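Local coordinates for Sn-glycerol-3-phosphate ABC transporter substrate-binding protein UspB (Mycobacterium tuberculosis, PDB 4MFI), which probably captures glycerophosphocholine as the substrate-binding subunit of an ABC transporter, delivering it for uptake into the cell, at residues 89-102 against 305-319. Residues are numbered along the deposited sequence; the frame is centred on the assembly and turned at random.
Sequences LIGTDVPDVVLLDD and GGAGLAIPAKLSEER
K314 lays its aliphatic chain over both methyls of V94, CD lying 3.8 Å from V94 CG1. A bend at chi3 (49°) turns the ammonium into the 89-92 loop, where NZ donates to L89 O (2.9 Å) and G91 O (2.7 Å), standing above both carbonyl planes. V94 CG2 also meets L315 CD2, and the P95 and P312 rings cross at about a right angle. Next to this apolar patch R319 grips D96 side-on: NE reaches OD1 (2.8 Å) on its syn lone pair, and NH2 reaches OD2 (2.9 Å) almost straight, within the guanidinium plane. The carboxylate is turned 46° from that plane. A water links D96 OD1, weakly, to R319 O, and K33 forms a second salt bridge to OD2, which probably favours the ionised carboxylate.

From here 97-101 and 307-310 run antiparallel, joined by paired backbone bonds between V98 and A310 and between L100 and G308. L99 CD1 touches A307 CB (3.6 Å) and L309 CD2 on one face; L100 CD1 packs on A310 CB (3.9 Å) on the other. In this periplasmic-binding-protein fold, 97-101 lies between the parallel strand 39-43 and the antiparallel strand 307-310, which in turn pairs with 144-160; Y78 of helix 78-88 covers L99 and A307, while helix 317-330 packs against V97 and I311.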
# COMPACT_ATOMS: atom_id res chain seq x y z
N LEU A 89 -0.91 -25.50 -2.81
CA LEU A 89 0.18 -25.72 -3.76
C LEU A 89 0.70 -27.16 -3.84
O LEU A 89 1.36 -27.52 -4.82
CB LEU A 89 1.33 -24.74 -3.49
CG LEU A 89 1.08 -23.33 -4.02
CD1 LEU A 89 2.07 -22.34 -3.42
CD2 LEU A 89 1.16 -23.30 -5.54
N ILE A 90 0.41 -27.98 -2.84
CA ILE A 90 0.83 -29.38 -2.90
C ILE A 90 0.11 -30.14 -4.02
O ILE A 90 0.69 -31.03 -4.64
CB ILE A 90 0.65 -30.12 -1.55
CG1 ILE A 90 1.20 -31.54 -1.65
CG2 ILE A 90 -0.82 -30.16 -1.14
CD1 ILE A 90 2.68 -31.62 -2.02
N GLY A 91 -1.14 -29.76 -4.28
CA GLY A 91 -1.94 -30.42 -5.30
C GLY A 91 -2.38 -29.48 -6.41
O GLY A 91 -1.74 -28.46 -6.67
N THR A 92 -3.49 -29.82 -7.08
CA THR A 92 -3.96 -29.03 -8.21
C THR A 92 -5.25 -28.26 -7.94
O THR A 92 -5.81 -27.63 -8.84
CB THR A 92 -4.13 -29.91 -9.48
OG1 THR A 92 -4.98 -31.03 -9.19
CG2 THR A 92 -2.78 -30.41 -9.95
N ASP A 93 -5.72 -28.29 -6.69
CA ASP A 93 -6.87 -27.47 -6.30
C ASP A 93 -6.41 -26.06 -5.92
O ASP A 93 -6.80 -25.52 -4.89
CB ASP A 93 -7.66 -28.12 -5.16
CG ASP A 93 -8.35 -29.40 -5.59
OD1 ASP A 93 -7.88 -30.49 -5.21
OD2 ASP A 93 -9.36 -29.32 -6.31
N VAL A 94 -5.56 -25.48 -6.77
CA VAL A 94 -5.12 -24.11 -6.61
C VAL A 94 -6.16 -23.18 -7.21
O VAL A 94 -6.97 -23.59 -8.04
CB VAL A 94 -3.75 -23.87 -7.30
CG1 VAL A 94 -2.64 -24.63 -6.57
CG2 VAL A 94 -3.81 -24.27 -8.76
N PRO A 95 -6.16 -21.91 -6.78
CA PRO A 95 -7.03 -20.92 -7.42
C PRO A 95 -6.56 -20.64 -8.84
O PRO A 95 -5.40 -20.90 -9.17
CB PRO A 95 -6.84 -19.67 -6.56
CG PRO A 95 -5.48 -19.85 -5.93
CD PRO A 95 -5.39 -21.33 -5.66
N ASP A 96 -7.45 -20.11 -9.68
CA ASP A 96 -7.04 -19.57 -10.97
C ASP A 96 -6.55 -18.14 -10.83
O ASP A 96 -5.65 -17.70 -11.57
CB ASP A 96 -8.21 -19.61 -11.95
CG ASP A 96 -8.61 -21.02 -12.30
OD1 ASP A 96 -8.02 -21.59 -13.24
OD2 ASP A 96 -9.50 -21.56 -11.61
N VAL A 97 -7.15 -17.41 -9.89
CA VAL A 97 -6.84 -16.01 -9.63
C VAL A 97 -6.75 -15.86 -8.12
O VAL A 97 -7.67 -16.25 -7.41
CB VAL A 97 -7.93 -15.07 -10.19
CG1 VAL A 97 -7.64 -13.62 -9.83
CG2 VAL A 97 -8.04 -15.23 -11.71
N VAL A 98 -5.64 -15.32 -7.64
CA VAL A 98 -5.43 -15.20 -6.20
C VAL A 98 -4.98 -13.79 -5.80
O VAL A 98 -4.14 -13.18 -6.47
CB VAL A 98 -4.46 -16.29 -5.65
CG1 VAL A 98 -3.07 -16.16 -6.29
CG2 VAL A 98 -4.37 -16.24 -4.14
N LEU A 99 -5.56 -13.28 -4.72
CA LEU A 99 -5.25 -11.95 -4.21
C LEU A 99 -4.03 -12.00 -3.27
O LEU A 99 -4.09 -12.60 -2.19
CB LEU A 99 -6.46 -11.40 -3.46
CG LEU A 99 -6.38 -9.97 -2.94
CD1 LEU A 99 -6.22 -9.00 -4.10
CD2 LEU A 99 -7.62 -9.63 -2.13
N LEU A 100 -2.93 -11.39 -3.70
CA LEU A 100 -1.67 -11.42 -2.93
C LEU A 100 -1.22 -10.00 -2.59
O LEU A 100 -1.23 -9.12 -3.47
CB LEU A 100 -0.59 -12.14 -3.73
CG LEU A 100 -0.86 -13.61 -4.04
CD1 LEU A 100 0.24 -14.19 -4.92
CD2 LEU A 100 -1.00 -14.41 -2.75
N ASP A 101 -0.83 -9.78 -1.34
CA ASP A 101 -0.46 -8.42 -0.94
C ASP A 101 0.96 -8.02 -1.35
O ASP A 101 1.67 -8.77 -2.03
CB ASP A 101 -0.76 -8.11 0.55
CG ASP A 101 0.26 -8.68 1.53
OD1 ASP A 101 1.32 -9.19 1.14
OD2 ASP A 101 0.00 -8.58 2.75
N ASP A 102 1.36 -6.82 -0.92
CA ASP A 102 2.63 -6.23 -1.31
C ASP A 102 3.87 -7.01 -0.85
O ASP A 102 4.95 -6.80 -1.39
CB ASP A 102 2.71 -4.76 -0.87
CG ASP A 102 2.53 -4.54 0.63
OD1 ASP A 102 2.01 -5.43 1.33
OD2 ASP A 102 2.89 -3.44 1.11
N GLY A 305 0.51 0.73 -1.55
CA GLY A 305 0.24 -0.40 -0.68
C GLY A 305 -0.95 -1.18 -1.17
O GLY A 305 -1.60 -0.80 -2.15
N GLY A 306 -1.26 -2.28 -0.50
CA GLY A 306 -2.41 -3.10 -0.85
C GLY A 306 -2.05 -4.38 -1.59
O GLY A 306 -0.97 -4.93 -1.40
N ALA A 307 -2.96 -4.83 -2.45
CA ALA A 307 -2.86 -6.17 -3.03
C ALA A 307 -3.22 -6.23 -4.51
O ALA A 307 -3.99 -5.40 -5.02
CB ALA A 307 -3.74 -7.14 -2.25
N GLY A 308 -2.65 -7.23 -5.18
CA GLY A 308 -2.88 -7.45 -6.60
C GLY A 308 -3.37 -8.86 -6.89
O GLY A 308 -3.41 -9.72 -6.01
N LEU A 309 -3.72 -9.09 -8.15
CA LEU A 309 -4.22 -10.39 -8.58
C LEU A 309 -3.17 -11.14 -9.39
O LEU A 309 -2.60 -10.59 -10.34
CB LEU A 309 -5.48 -10.21 -9.43
CG LEU A 309 -6.66 -9.51 -8.76
CD1 LEU A 309 -7.83 -9.36 -9.73
CD2 LEU A 309 -7.09 -10.28 -7.51
N ALA A 310 -2.91 -12.39 -9.00
CA ALA A 310 -1.88 -13.21 -9.63
C ALA A 310 -2.48 -14.52 -10.16
O ALA A 310 -3.56 -14.93 -9.74
CB ALA A 310 -0.77 -13.52 -8.63
N ILE A 311 -1.76 -15.16 -11.07
CA ILE A 311 -2.19 -16.41 -11.69
C ILE A 311 -1.16 -17.49 -11.37
O ILE A 311 -0.00 -17.39 -11.78
CB ILE A 311 -2.29 -16.26 -13.22
CG1 ILE A 311 -3.25 -15.12 -13.59
CG2 ILE A 311 -2.72 -17.57 -13.89
CD1 ILE A 311 -3.30 -14.85 -15.10
N PRO A 312 -1.56 -18.54 -10.63
CA PRO A 312 -0.61 -19.61 -10.32
C PRO A 312 -0.00 -20.27 -11.56
O PRO A 312 -0.66 -20.42 -12.60
CB PRO A 312 -1.48 -20.62 -9.57
CG PRO A 312 -2.52 -19.76 -8.90
CD PRO A 312 -2.85 -18.72 -9.94
N ALA A 313 1.26 -20.67 -11.43
CA ALA A 313 1.99 -21.30 -12.52
C ALA A 313 1.44 -22.67 -12.91
O ALA A 313 1.58 -23.08 -14.06
CB ALA A 313 3.47 -21.42 -12.16
N LYS A 314 0.83 -23.38 -11.97
CA LYS A 314 0.40 -24.75 -12.25
C LYS A 314 -1.03 -24.86 -12.81
O LYS A 314 -1.79 -25.76 -12.46
CB LYS A 314 0.58 -25.66 -11.03
CG LYS A 314 -0.32 -25.35 -9.85
CD LYS A 314 -0.44 -26.58 -8.96
CE LYS A 314 0.92 -27.17 -8.63
NZ LYS A 314 0.84 -28.20 -7.56
N LEU A 315 -1.37 -23.92 -13.68
CA LEU A 315 -2.60 -24.01 -14.46
C LEU A 315 -2.24 -24.43 -15.87
O LEU A 315 -1.12 -24.17 -16.33
CB LEU A 315 -3.30 -22.65 -14.53
CG LEU A 315 -3.69 -21.88 -13.27
CD1 LEU A 315 -4.59 -20.70 -13.66
CD2 LEU A 315 -4.36 -22.76 -12.23
N SER A 316 -3.17 -25.06 -16.57
CA SER A 316 -3.01 -25.28 -18.01
C SER A 316 -2.95 -23.92 -18.70
O SER A 316 -3.39 -22.90 -18.14
CB SER A 316 -4.18 -26.08 -18.56
OG SER A 316 -5.37 -25.31 -18.56
N GLU A 317 -2.39 -23.89 -19.91
CA GLU A 317 -2.30 -22.64 -20.66
C GLU A 317 -3.68 -22.02 -20.90
O GLU A 317 -3.85 -20.81 -20.77
CB GLU A 317 -1.55 -22.81 -21.98
CG GLU A 317 -0.05 -22.52 -21.88
CD GLU A 317 0.25 -21.10 -21.42
OE1 GLU A 317 -0.58 -20.19 -21.67
OE2 GLU A 317 1.32 -20.89 -20.80
N GLU A 318 -4.66 -22.86 -21.24
CA GLU A 318 -6.02 -22.37 -21.45
C GLU A 318 -6.57 -21.68 -20.21
O GLU A 318 -7.15 -20.60 -20.29
CB GLU A 318 -6.97 -23.50 -21.88
CG GLU A 318 -8.45 -23.10 -21.86
CD GLU A 318 -9.36 -24.09 -22.57
OE1 GLU A 318 -8.89 -24.78 -23.51
OE2 GLU A 318 -10.55 -24.18 -22.20
N ARG A 319 -6.37 -22.30 -19.05
CA ARG A 319 -6.85 -21.70 -17.81
C ARG A 319 -6.12 -20.40 -17.47
O ARG A 319 -6.73 -19.49 -16.91
CB ARG A 319 -6.80 -22.69 -16.64
CG ARG A 319 -7.74 -23.88 -16.82
CD ARG A 319 -7.95 -24.66 -15.53
NE ARG A 319 -8.78 -23.92 -14.57
CZ ARG A 319 -10.11 -23.96 -14.54
NH1 ARG A 319 -10.78 -24.71 -15.42
NH2 ARG A 319 -10.77 -23.26 -13.64
O HOH W 1 -9.01 -20.17 -15.47
O HOH W 2 0.48 -2.40 1.83